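Local atomic coordinates of phthiocerol synthesis polyketide synthase type I PpsC (Mycobacterium tuberculosis, PDB entry 7AHB), a protein that takes part in phthiocerol synthesis as a type I polyketide synthase, its acyltransferase domain probably selecting the extender unit and loading it onto the acyl carrier protein. Residues V162-L170 with M244-L255. Sequence-based numbering, arbitrary orientation.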
ATOM      1  N   VAL A 162     -10.229  10.947  -7.090  1.00 15.57           N
ATOM      2  CA  VAL A 162     -11.382  11.394  -6.314  1.00 19.05           C
ATOM      3  C   VAL A 162     -11.044  11.401  -4.827  1.00 16.48           C
ATOM      4  O   VAL A 162     -11.178  12.417  -4.144  1.00 17.71           O
ATOM      5  CB  VAL A 162     -12.602  10.498  -6.599  1.00 17.83           C
ATOM      6  CG1 VAL A 162     -13.718  10.802  -5.611  1.00 19.91           C
ATOM      7  CG2 VAL A 162     -13.094  10.670  -8.040  1.00 20.15           C
ATOM      8  N   ARG A 163     -10.610  10.252  -4.301  1.00 19.68           N
ATOM      9  CA  ARG A 163     -10.351  10.141  -2.868  1.00 21.23           C
ATOM     10  C   ARG A 163      -9.327  11.167  -2.422  1.00 19.08           C
ATOM     11  O   ARG A 163      -9.522  11.845  -1.408  1.00 17.94           O
ATOM     12  CB  ARG A 163      -9.866   8.736  -2.508  1.00 21.92           C
ATOM     13  CG  ARG A 163      -9.562   8.566  -1.009  1.00 20.05           C
ATOM     14  CD  ARG A 163      -8.787   7.258  -0.770  1.00 23.73           C
ATOM     15  NE  ARG A 163      -7.560   7.238  -1.569  1.00 23.05           N
ATOM     16  CZ  ARG A 163      -7.090   6.168  -2.199  1.00 20.21           C
ATOM     17  NH1 ARG A 163      -7.709   4.976  -2.106  1.00 22.52           N
ATOM     18  NH2 ARG A 163      -5.974   6.282  -2.884  1.00 26.13           N
ATOM     19  N   SER A 164      -8.219  11.292  -3.167  1.00 15.21           N
ATOM     20  CA  SER A 164      -7.154  12.206  -2.755  1.00 20.15           C
ATOM     21  C   SER A 164      -7.601  13.660  -2.815  1.00 18.41           C
ATOM     22  O   SER A 164      -7.179  14.471  -1.982  1.00 19.15           O
ATOM     23  CB  SER A 164      -5.897  11.993  -3.601  1.00 20.90           C
ATOM     24  OG  SER A 164      -6.084  12.352  -4.939  1.00 17.63           O
ATOM     25  N   ARG A 165      -8.448  14.018  -3.778  1.00 19.19           N
ATOM     26  CA  ARG A 165      -8.964  15.382  -3.811  1.00 24.05           C
ATOM     27  C   ARG A 165      -9.875  15.660  -2.622  1.00 24.95           C
ATOM     28  O   ARG A 165      -9.889  16.780  -2.089  1.00 24.64           O
ATOM     29  CB  ARG A 165      -9.720  15.640  -5.108  1.00 23.90           C
ATOM     30  CG  ARG A 165     -10.179  17.081  -5.239  1.00 27.82           C
ATOM     31  CD  ARG A 165     -11.647  17.174  -5.651  1.00 31.83           C
ATOM     32  NE  ARG A 165     -11.910  16.464  -6.898  1.00 31.08           N
ATOM     33  CZ  ARG A 165     -12.718  15.413  -7.020  1.00 29.41           C
ATOM     34  NH1 ARG A 165     -13.361  14.928  -5.964  1.00 29.43           N
ATOM     35  NH2 ARG A 165     -12.867  14.833  -8.215  1.00 32.68           N
ATOM     36  N   LEU A 166     -10.675  14.665  -2.228  1.00 17.70           N
ATOM     37  CA  LEU A 166     -11.528  14.804  -1.057  1.00 18.10           C
ATOM     38  C   LEU A 166     -10.723  14.931   0.235  1.00 17.95           C
ATOM     39  O   LEU A 166     -11.156  15.618   1.155  1.00 18.73           O
ATOM     40  CB  LEU A 166     -12.486  13.611  -0.964  1.00 17.57           C
ATOM     41  CG  LEU A 166     -13.482  13.497  -2.129  1.00 18.18           C
ATOM     42  CD1 LEU A 166     -14.380  12.298  -1.983  1.00 20.02           C
ATOM     43  CD2 LEU A 166     -14.332  14.770  -2.198  1.00 22.22           C
ATOM     44  N   MET A 167      -9.589  14.258   0.339  1.00 17.08           N
ATOM     45  CA  MET A 167      -8.770  14.320   1.530  1.00 18.59           C
ATOM     46  C   MET A 167      -7.859  15.529   1.570  1.00 20.23           C
ATOM     47  O   MET A 167      -7.483  15.945   2.667  1.00 19.48           O
ATOM     48  CB  MET A 167      -7.943  13.033   1.631  1.00 22.26           C
ATOM     49  CG  MET A 167      -8.790  11.776   1.864  1.00 22.25           C
ATOM     50  SD  MET A 167      -7.866  10.224   1.745  1.00 28.74           S
ATOM     51  CE  MET A 167      -6.777  10.419   3.147  1.00 24.57           C
ATOM     52  N   ALA A 168      -7.528  16.108   0.427  1.00 19.26           N
ATOM     53  CA  ALA A 168      -6.570  17.210   0.409  1.00 19.10           C
ATOM     54  C   ALA A 168      -6.938  18.366   1.323  1.00 23.30           C
ATOM     55  O   ALA A 168      -6.036  18.889   2.002  1.00 23.46           O
ATOM     56  CB  ALA A 168      -6.409  17.704  -1.028  1.00 21.78           C
ATOM     57  N   PRO A 169      -8.191  18.831   1.378  1.00 23.98           N
ATOM     58  CA  PRO A 169      -8.497  19.974   2.257  1.00 26.00           C
ATOM     59  C   PRO A 169      -8.211  19.700   3.723  1.00 24.95           C
ATOM     60  O   PRO A 169      -8.068  20.654   4.497  1.00 24.43           O
ATOM     61  CB  PRO A 169      -9.991  20.225   2.008  1.00 28.11           C
ATOM     62  CG  PRO A 169     -10.265  19.613   0.660  1.00 24.08           C
ATOM     63  CD  PRO A 169      -9.356  18.407   0.578  1.00 24.82           C
ATOM     64  N   LEU A 170      -8.120  18.429   4.121  1.00 21.67           N
ATOM     65  CA  LEU A 170      -7.849  18.028   5.495  1.00 23.26           C
ATOM     66  C   LEU A 170      -6.369  18.044   5.858  1.00 25.79           C
ATOM     67  O   LEU A 170      -6.037  17.910   7.049  1.00 26.38           O
ATOM     68  CB  LEU A 170      -8.396  16.620   5.741  1.00 23.64           C
ATOM     69  CG  LEU A 170      -9.911  16.513   5.567  1.00 25.44           C
ATOM     70  CD1 LEU A 170     -10.395  15.055   5.689  1.00 25.38           C
ATOM     71  CD2 LEU A 170     -10.576  17.404   6.607  1.00 27.04           C
ATOM     72  N   MET A 244     -13.116  10.229   8.572  1.00 25.08           N
ATOM     73  CA  MET A 244     -13.382   9.920   7.165  1.00 23.25           C
ATOM     74  C   MET A 244     -14.868   9.783   6.856  1.00 23.39           C
ATOM     75  O   MET A 244     -15.240   9.804   5.670  1.00 21.07           O
ATOM     76  CB  MET A 244     -12.653   8.636   6.740  1.00 20.49           C
ATOM     77  CG  MET A 244     -11.159   8.721   6.821  1.00 22.96           C
ATOM     78  SD  MET A 244     -10.402   9.872   5.668  1.00 19.90           S
ATOM     79  CE  MET A 244     -10.259  11.369   6.618  1.00 25.80           C
ATOM     80  N   ASP A 245     -15.717   9.634   7.882  1.00 26.55           N
ATOM     81  CA  ASP A 245     -17.159   9.641   7.659  1.00 27.92           C
ATOM     82  C   ASP A 245     -17.567  10.834   6.811  1.00 25.74           C
ATOM     83  O   ASP A 245     -18.428  10.727   5.934  1.00 24.97           O
ATOM     84  CB  ASP A 245     -17.923   9.691   8.985  1.00 33.90           C
ATOM     85  CG  ASP A 245     -17.515   8.583   9.945  1.00 34.70           C
ATOM     86  OD1 ASP A 245     -16.983   7.548   9.483  1.00 33.10           O
ATOM     87  OD2 ASP A 245     -17.723   8.777  11.162  1.00 37.09           O
ATOM     88  N   ALA A 246     -16.961  11.988   7.078  1.00 22.17           N
ATOM     89  CA  ALA A 246     -17.346  13.200   6.367  1.00 23.60           C
ATOM     90  C   ALA A 246     -17.212  13.043   4.860  1.00 21.18           C
ATOM     91  O   ALA A 246     -17.940  13.699   4.108  1.00 21.58           O
ATOM     92  CB  ALA A 246     -16.503  14.376   6.857  1.00 23.22           C
ATOM     93  N   LEU A 247     -16.303  12.178   4.407  1.00 19.96           N
ATOM     94  CA  LEU A 247     -15.957  12.096   2.995  1.00 19.11           C
ATOM     95  C   LEU A 247     -16.706  10.995   2.253  1.00 22.48           C
ATOM     96  O   LEU A 247     -16.693  10.978   1.017  1.00 17.96           O
ATOM     97  CB  LEU A 247     -14.449  11.871   2.815  1.00 19.17           C
ATOM     98  CG  LEU A 247     -13.514  12.917   3.425  1.00 19.28           C
ATOM     99  CD1 LEU A 247     -12.087  12.584   3.059  1.00 20.66           C
ATOM    100  CD2 LEU A 247     -13.915  14.309   2.940  1.00 22.97           C
ATOM    101  N   GLN A 248     -17.367  10.101   2.958  1.00 21.53           N
ATOM    102  CA  GLN A 248     -17.933   8.929   2.301  1.00 18.92           C
ATOM    103  C   GLN A 248     -19.071   9.279   1.357  1.00 18.34           C
ATOM    104  O   GLN A 248     -19.131   8.719   0.253  1.00 17.85           O
ATOM    105  CB  GLN A 248     -18.383   7.918   3.353  1.00 21.62           C
ATOM    106  CG  GLN A 248     -17.229   7.319   4.160  1.00 19.20           C
ATOM    107  CD  GLN A 248     -17.700   6.275   5.158  1.00 22.91           C
ATOM    108  OE1 GLN A 248     -18.593   6.527   5.979  1.00 21.51           O
ATOM    109  NE2 GLN A 248     -17.102   5.089   5.088  1.00 20.65           N
ATOM    110  N   PRO A 249     -19.962  10.208   1.708  1.00 19.45           N
ATOM    111  CA  PRO A 249     -21.031  10.544   0.747  1.00 20.05           C
ATOM    112  C   PRO A 249     -20.501  11.086  -0.560  1.00 19.67           C
ATOM    113  O   PRO A 249     -21.005  10.727  -1.632  1.00 19.66           O
ATOM    114  CB  PRO A 249     -21.876  11.581   1.493  1.00 21.42           C
ATOM    115  CG  PRO A 249     -21.588  11.299   2.984  1.00 21.60           C
ATOM    116  CD  PRO A 249     -20.141  10.880   3.014  1.00 20.40           C
ATOM    117  N   ALA A 250     -19.479  11.939  -0.505  1.00 20.05           N
ATOM    118  CA  ALA A 250     -18.919  12.479  -1.740  1.00 19.34           C
ATOM    119  C   ALA A 250     -18.226  11.388  -2.532  1.00 18.26           C
ATOM    120  O   ALA A 250     -18.316  11.367  -3.763  1.00 18.27           O
ATOM    121  CB  ALA A 250     -17.943  13.616  -1.443  1.00 19.65           C
ATOM    122  N   MET A 251     -17.545  10.468  -1.844  1.00 21.57           N
ATOM    123  CA  MET A 251     -16.969   9.304  -2.521  1.00 23.66           C
ATOM    124  C   MET A 251     -18.030   8.530  -3.299  1.00 24.13           C
ATOM    125  O   MET A 251     -17.841   8.209  -4.473  1.00 19.97           O
ATOM    126  CB  MET A 251     -16.292   8.367  -1.519  1.00 22.62           C
ATOM    127  CG  MET A 251     -14.970   8.846  -1.026  1.00 25.01           C
ATOM    128  SD  MET A 251     -13.651   8.532  -2.191  1.00 23.23           S
ATOM    129  CE  MET A 251     -13.430   6.780  -2.018  1.00 23.48           C
ATOM    130  N   ARG A 252     -19.142   8.193  -2.647  1.00 25.41           N
ATOM    131  CA  ARG A 252     -20.179   7.400  -3.302  1.00 29.06           C
ATOM    132  C   ARG A 252     -20.819   8.160  -4.449  1.00 29.36           C
ATOM    133  O   ARG A 252     -21.169   7.553  -5.465  1.00 27.23           O
ATOM    134  CB  ARG A 252     -21.212   6.960  -2.262  1.00 29.34           C
ATOM    135  CG  ARG A 252     -20.622   5.908  -1.339  1.00 28.86           C
ATOM    136  CD  ARG A 252     -21.346   5.679  -0.046  1.00 31.16           C
ATOM    137  NE  ARG A 252     -20.559   4.706   0.740  1.00 36.50           N
ATOM    138  CZ  ARG A 252     -20.499   4.649   2.077  1.00 33.03           C
ATOM    139  NH1 ARG A 252     -21.186   5.524   2.819  1.00 34.02           N
ATOM    140  NH2 ARG A 252     -19.744   3.718   2.668  1.00 26.73           N
ATOM    141  N   SER A 253     -20.901   9.487  -4.343  1.00 23.63           N
ATOM    142  CA  SER A 253     -21.453  10.288  -5.431  1.00 25.18           C
ATOM    143  C   SER A 253     -20.488  10.364  -6.605  1.00 26.53           C
ATOM    144  O   SER A 253     -20.858  10.079  -7.752  1.00 24.86           O
ATOM    145  CB  SER A 253     -21.785  11.693  -4.919  1.00 27.09           C
ATOM    146  OG  SER A 253     -22.371  12.475  -5.922  1.00 29.92           O
ATOM    147  N   GLU A 254     -19.241  10.752  -6.343  1.00 27.32           N
ATOM    148  CA  GLU A 254     -18.313  10.992  -7.442  1.00 31.98           C
ATOM    149  C   GLU A 254     -17.922   9.703  -8.156  1.00 31.54           C
ATOM    150  O   GLU A 254     -17.610   9.727  -9.350  1.00 27.20           O
ATOM    151  CB  GLU A 254     -17.058  11.688  -6.920  1.00 30.69           C
ATOM    152  CG  GLU A 254     -17.333  12.996  -6.237  1.00 30.71           C
ATOM    153  CD  GLU A 254     -16.861  14.151  -7.027  1.00 36.76           C
ATOM    154  OE1 GLU A 254     -17.477  14.436  -8.088  1.00 39.44           O
ATOM    155  OE2 GLU A 254     -15.865  14.795  -6.597  1.00 40.17           O
ATOM    156  N   LEU A 255     -17.905   8.580  -7.440  1.00 18.16           N
ATOM    157  CA  LEU A 255     -17.571   7.291  -8.030  1.00 21.58           C
ATOM    158  C   LEU A 255     -18.817   6.473  -8.356  1.00 21.77           C
ATOM    159  O   LEU A 255     -18.721   5.260  -8.564  1.00 19.99           O
ATOM    160  CB  LEU A 255     -16.646   6.515  -7.092  1.00 19.22           C
ATOM    161  CG  LEU A 255     -15.315   7.196  -6.826  1.00 18.81           C
ATOM    162  CD1 LEU A 255     -14.561   6.557  -5.661  1.00 19.08           C
ATOM    163  CD2 LEU A 255     -14.455   7.176  -8.068  1.00 20.46           C
TER
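R165 NH1 meets E254 OE2 at 2.6 Å, a short salt bridge at the margin of the helical segments 162-167 and 248-254, which run roughly antiparallel (148° between their directions). The two side chains cross at about a right angle; the carboxylate plane is turned 43° from the guanidinium, and OE2 is the oxygen that pairs, approaching obliquely. Bends at chi2 and chi3 of R165 set the guanidinium beside L166, whose CD2 lies in its plane, at the edge.

Beneath this bridge the interface is apolar. L166 points into it, its CD1 3.6 Å from M251 CG and 3.8 Å from A250 CB, neighbours on helix 248-254. M251 bends at chi2 and chi3, laying SD against the backbone of R163, 3.7 Å from its CA. Toward the start of segment 162-170, V162 splits its two methyls, CG1 resting on E254 CB and CG2 on L255 CD2, each at 3.7 Å. L247 fills the other end, with CD1 3.6 Å from M167 CG and meeting L170 CD1 tip to tip, while M244 CE slides alongside L170.

Helix 153-167 also packs on helix 106-126, where S164 and R165 touch E107 and Q110 OE1 accepts a hydrogen bond from R163 NH2; helix 287-295 touches segment 244-255, R295 forming a salt bridge with D245 and A291 O accepting a hydrogen bond from Q248 NE2.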